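Local structure of amorpha-4,11-diene synthase (Artemisia annua, 4GAX) at residues A78-L81 against K82-E86; S120-W123 against F124-R128. The protein probably cyclises farnesyl diphosphate as a plant sesquiterpene synthase, named for amorpha-4,11-diene though this engineered form is a mutant alpha-bisabolol synthase. All coordinates share one frame; numbering follows the deposited sequence.

Contact 1 of 2, residues A78-L81 against K82-E86; sequences ANLL and KLVDE
Ala78 accepts a hydrogen bond from Lys82, N to O 3.1 Å, across one turn of helix 77-89, and its small methyl suits a spot beside Arg119. Asn79, on the outward side, takes the amide of Leu83 on its carbonyl oxygen; a polar side chain fits this exposed position. Leu80 carries the side-chain contact along the helix: its CD1 meets Val84 CG2 at 4.1 Å, the two branched groups crossing at a slant. Leu80 has CG anti to its backbone N (chi1 170°), while Val84 sets CG2 beside its own N, which turns that methyl back along the axis and brings CG2 within 3.2 Å of Leu80 O. The same oxygen receives Val84 N at 2.9 Å; Val84 meets it with both its N and its CG2 methyl. Both residues are buried, and Leu80 also reaches Leu67, Ala70 and Leu71 of helix 52-71. Leu81 closes the turn by accepting Asp85 N on its carbonyl oxygen, and its isobutyl group turns to Leu122, Trp123 and Leu126 of helix 120-129. Further on, Lys82 bends at chi2 and chi4 to lay NZ against Glu86 OE2, 2.8 Å away, on that oxygen's anti lone pair; this salt bridge spans one turn. Asp85 is buried, but its charge is met by Arg125. The pattern is that of an amphipathic alpha-helix with an i to i+4 Lys-Glu pair on its partly exposed flank, where Glu86 also meets Tyr226 and Tyr230 of helix 219-232, here part of the all-helical N-terminal domain of a plant terpene synthase.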
loop_
_atom_site.group_PDB
_atom_site.type_symbol
_atom_site.label_atom_id
_atom_site.label_comp_id
_atom_site.label_asym_id
_atom_site.label_seq_id
_atom_site.Cartn_x
_atom_site.Cartn_y
_atom_site.Cartn_z
ATOM N N ALA A 78 -21.463 19.698 1.895
ATOM C CA ALA A 78 -20.055 20.047 1.774
ATOM C C ALA A 78 -19.356 19.802 3.114
ATOM O O ALA A 78 -18.228 19.299 3.168
ATOM C CB ALA A 78 -19.901 21.512 1.332
ATOM N N ASN A 79 -20.027 20.160 4.203
ATOM C CA ASN A 79 -19.461 19.921 5.528
ATOM C C ASN A 79 -19.363 18.431 5.824
ATOM O O ASN A 79 -18.478 17.994 6.561
ATOM C CB ASN A 79 -20.281 20.626 6.618
ATOM C CG ASN A 79 -20.123 22.146 6.584
ATOM O OD1 ASN A 79 -19.474 22.699 5.695
ATOM N ND2 ASN A 79 -20.723 22.823 7.556
ATOM N N LEU A 80 -20.282 17.650 5.264
ATOM C CA LEU A 80 -20.234 16.202 5.443
ATOM C C LEU A 80 -18.988 15.621 4.780
ATOM O O LEU A 80 -18.291 14.754 5.353
ATOM C CB LEU A 80 -21.507 15.550 4.885
ATOM C CG LEU A 80 -21.557 14.012 4.774
ATOM C CD1 LEU A 80 -21.398 13.306 6.108
ATOM C CD2 LEU A 80 -22.864 13.586 4.151
ATOM N N LEU A 81 -18.688 16.103 3.577
ATOM C CA LEU A 81 -17.499 15.627 2.872
ATOM C C LEU A 81 -16.261 15.959 3.673
ATOM O O LEU A 81 -15.340 15.154 3.749
ATOM C CB LEU A 81 -17.391 16.247 1.475
ATOM C CG LEU A 81 -18.439 15.769 0.465
ATOM C CD1 LEU A 81 -18.206 16.480 -0.861
ATOM C CD2 LEU A 81 -18.331 14.258 0.283
ATOM N N LYS A 82 -16.230 17.158 4.254
ATOM C CA LYS A 82 -15.090 17.567 5.069
ATOM C C LYS A 82 -14.928 16.670 6.295
ATOM O O LYS A 82 -13.801 16.320 6.682
ATOM C CB LYS A 82 -15.224 19.033 5.489
ATOM C CG LYS A 82 -13.976 19.609 6.143
ATOM C CD LYS A 82 -12.728 19.305 5.302
ATOM C CE LYS A 82 -11.541 20.195 5.680
ATOM N NZ LYS A 82 -10.932 19.848 6.998
ATOM N N LEU A 83 -16.049 16.311 6.916
ATOM C CA LEU A 83 -16.014 15.443 8.092
ATOM C C LEU A 83 -15.516 14.058 7.702
ATOM O O LEU A 83 -14.711 13.455 8.425
ATOM C CB LEU A 83 -17.420 15.316 8.676
ATOM C CG LEU A 83 -17.607 14.505 9.960
ATOM C CD1 LEU A 83 -16.624 14.956 11.026
ATOM C CD2 LEU A 83 -19.040 14.711 10.464
ATOM N N VAL A 84 -16.000 13.554 6.564
ATOM C CA VAL A 84 -15.568 12.251 6.058
ATOM C C VAL A 84 -14.060 12.291 5.828
ATOM O O VAL A 84 -13.329 11.396 6.248
ATOM C CB VAL A 84 -16.300 11.882 4.737
ATOM C CG1 VAL A 84 -15.641 10.685 4.063
ATOM C CG2 VAL A 84 -17.786 11.602 4.993
ATOM N N ASP A 85 -13.590 13.346 5.175
ATOM C CA ASP A 85 -12.149 13.490 4.929
ATOM C C ASP A 85 -11.333 13.472 6.231
ATOM O O ASP A 85 -10.257 12.876 6.314
ATOM C CB ASP A 85 -11.904 14.808 4.206
ATOM C CG ASP A 85 -10.455 15.040 3.881
ATOM O OD1 ASP A 85 -9.806 14.118 3.340
ATOM O OD2 ASP A 85 -9.965 16.164 4.136
ATOM N N GLU A 86 -11.827 14.151 7.257
ATOM C CA GLU A 86 -11.077 14.230 8.506
ATOM C C GLU A 86 -11.052 12.860 9.187
ATOM O O GLU A 86 -10.012 12.414 9.696
ATOM C CB GLU A 86 -11.696 15.286 9.409
ATOM C CG GLU A 86 -11.515 16.680 8.870
ATOM C CD GLU A 86 -12.345 17.693 9.630
ATOM O OE1 GLU A 86 -13.048 17.274 10.579
ATOM O OE2 GLU A 86 -12.295 18.896 9.277
#

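Contact 2 of 2, residues S120-W123 against F124-R128; sequences SSLW and FRLMR
Met127 lays its CG over one face of the Trp123 indole, 3.6 Å from the centroid of the five-membered ring and 24° off the normal, in a CH-pi contact. The approach is toward the rim: CG comes to 3.3 Å of NE1, and SD follows at a slant, giving a Met-aromatic contact 4.6 Å from the same centroid. Met127 starts with CG beside its backbone N (chi1 -71°) and bends again at chi2 and chi3; the long, flexible thioether chain can turn this way, though chi3 is not staggered. One turn of backbone holds the pair together, since Met127 N bonds to Trp123 O. On another side of the helix, Leu122 CD1 packs on Leu126 CG at 3.7 Å, while Leu126 N donates an almost straight bond to Leu122 O. The same CD1 lies 3.4 Å from Arg125 NH2, approaching the guanidinium obliquely; Asp85 meets the charge on that group. A water accepts from Arg125 NE at 3.0 Å and gives a weak bond to Ser121 O, adding a second, solvent-mediated tie beside the direct Arg125 N bond to that oxygen. Phe124, with its ring swung away from the first turn, places CZ 3.2 Å above the centre of the Arg128 guanidinium, which itself is paired with Glu174. Three helices pack on helix 120-129: its apolar residues face two of them, Leu122, Trp123 and Leu126 toward helix 77-89 and Trp123 and Met127 toward helix 97-111, while Ser121 and Arg125 join Phe124 against helix 157-167.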
loop_
_atom_site.group_PDB
_atom_site.type_symbol
_atom_site.label_atom_id
_atom_site.label_comp_id
_atom_site.label_asym_id
_atom_site.label_seq_id
_atom_site.Cartn_x
_atom_site.Cartn_y
_atom_site.Cartn_z
ATOM N N SER A 120 -15.445 21.385 -4.059
ATOM C CA SER A 120 -15.534 20.637 -5.304
ATOM C C SER A 120 -14.297 19.750 -5.509
ATOM O O SER A 120 -14.425 18.593 -5.918
ATOM C CB SER A 120 -15.839 21.555 -6.515
ATOM O OG SER A 120 -14.945 22.645 -6.588
ATOM N N SER A 121 -13.105 20.268 -5.198
ATOM C CA SER A 121 -11.889 19.456 -5.310
ATOM C C SER A 121 -11.916 18.260 -4.345
ATOM O O SER A 121 -11.444 17.152 -4.665
ATOM C CB SER A 121 -10.656 20.318 -5.028
ATOM O OG SER A 121 -10.509 21.312 -6.030
ATOM N N LEU A 122 -12.448 18.488 -3.151
ATOM C CA LEU A 122 -12.539 17.420 -2.154
ATOM C C LEU A 122 -13.566 16.385 -2.601
ATOM O O LEU A 122 -13.349 15.177 -2.483
ATOM C CB LEU A 122 -12.918 17.998 -0.780
ATOM C CG LEU A 122 -13.158 16.960 0.315
ATOM C CD1 LEU A 122 -11.883 16.125 0.521
ATOM C CD2 LEU A 122 -13.604 17.605 1.608
ATOM N N TRP A 123 -14.681 16.857 -3.140
ATOM C CA TRP A 123 -15.711 15.946 -3.615
ATOM C C TRP A 123 -15.120 15.005 -4.656
ATOM O O TRP A 123 -15.325 13.793 -4.593
ATOM C CB TRP A 123 -16.884 16.726 -4.209
ATOM C CG TRP A 123 -17.800 15.889 -5.071
ATOM C CD1 TRP A 123 -18.823 15.092 -4.646
ATOM C CD2 TRP A 123 -17.776 15.783 -6.507
ATOM N NE1 TRP A 123 -19.443 14.493 -5.730
ATOM C CE2 TRP A 123 -18.811 14.898 -6.882
ATOM C CE3 TRP A 123 -16.974 16.346 -7.511
ATOM C CZ2 TRP A 123 -19.080 14.573 -8.212
ATOM C CZ3 TRP A 123 -17.230 16.021 -8.832
ATOM C CH2 TRP A 123 -18.279 15.146 -9.174
ATOM N N PHE A 124 -14.359 15.573 -5.591
ATOM C CA PHE A 124 -13.806 14.810 -6.702
ATOM C C PHE A 124 -12.914 13.686 -6.177
ATOM O O PHE A 124 -13.036 12.530 -6.594
ATOM C CB PHE A 124 -13.020 15.756 -7.621
ATOM C CG PHE A 124 -12.261 15.070 -8.717
ATOM C CD1 PHE A 124 -12.881 14.741 -9.907
ATOM C CD2 PHE A 124 -10.910 14.790 -8.565
ATOM C CE1 PHE A 124 -12.166 14.115 -10.944
ATOM C CE2 PHE A 124 -10.186 14.189 -9.581
ATOM C CZ PHE A 124 -10.820 13.841 -10.779
ATOM N N ARG A 125 -12.014 14.034 -5.269
ATOM C CA ARG A 125 -11.061 13.065 -4.752
ATOM C C ARG A 125 -11.723 11.975 -3.901
ATOM O O ARG A 125 -11.407 10.793 -4.044
ATOM C CB ARG A 125 -9.959 13.776 -3.957
ATOM C CG ARG A 125 -8.951 12.818 -3.353
ATOM C CD ARG A 125 -7.793 13.552 -2.701
ATOM N NE ARG A 125 -8.204 14.320 -1.516
ATOM C CZ ARG A 125 -8.543 13.772 -0.349
ATOM N NH1 ARG A 125 -8.516 12.448 -0.198
ATOM N NH2 ARG A 125 -8.895 14.545 0.674
ATOM N N LEU A 126 -12.640 12.367 -3.020
ATOM C CA LEU A 126 -13.353 11.384 -2.190
ATOM C C LEU A 126 -14.223 10.454 -3.018
ATOM O O LEU A 126 -14.339 9.249 -2.709
ATOM C CB LEU A 126 -14.210 12.062 -1.117
ATOM C CG LEU A 126 -13.559 12.915 -0.037
ATOM C CD1 LEU A 126 -14.632 13.327 1.006
ATOM C CD2 LEU A 126 -12.394 12.189 0.631
ATOM N N MET A 127 -14.849 10.990 -4.065
ATOM C CA MET A 127 -15.618 10.132 -4.958
ATOM C C MET A 127 -14.716 9.090 -5.632
ATOM O O MET A 127 -15.006 7.895 -5.600
ATOM C CB MET A 127 -16.374 10.960 -6.013
ATOM C CG MET A 127 -17.557 11.761 -5.442
ATOM S SD MET A 127 -18.890 10.735 -4.753
ATOM C CE MET A 127 -18.510 10.804 -3.020
ATOM N N ARG A 128 -13.613 9.539 -6.231
ATOM C CA ARG A 128 -12.715 8.621 -6.945
ATOM C C ARG A 128 -12.055 7.625 -5.998
ATOM O O ARG A 128 -11.875 6.469 -6.348
ATOM C CB ARG A 128 -11.647 9.391 -7.752
ATOM C CG ARG A 128 -12.228 10.001 -9.043
ATOM C CD ARG A 128 -11.152 10.273 -10.105
ATOM N NE ARG A 128 -11.781 10.685 -11.370
ATOM C CZ ARG A 128 -11.101 11.041 -12.455
ATOM N NH1 ARG A 128 -9.778 10.995 -12.433
ATOM N NH2 ARG A 128 -11.741 11.446 -13.549
HETATM O O HOH W 1 -8.960 17.104 -2.474
#

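Contacts 1 and 2 are single-helix turns whose centres lie about 11 Å apart, and they meet directly as neighbouring helices of one domain. A salt bridge joins them: Asp85 OD1 of contact 1 to Arg125 NH2 of contact 2, at 2.8 Å. Beside it Leu81 CD1 makes an apolar contact with Trp123 CB at 3.6 Å, and the Leu126 CD1 methyl packs on the carbonyl oxygen Leu81 O at 3.4 Å. A salt bridge and leucine packing thus join helix 77-89 to helix 120-129. Both contacts fall in the N-terminal domain family of terpene synthases, whereas the metal-dependent active site of these enzymes generally lies in the metal-binding domain.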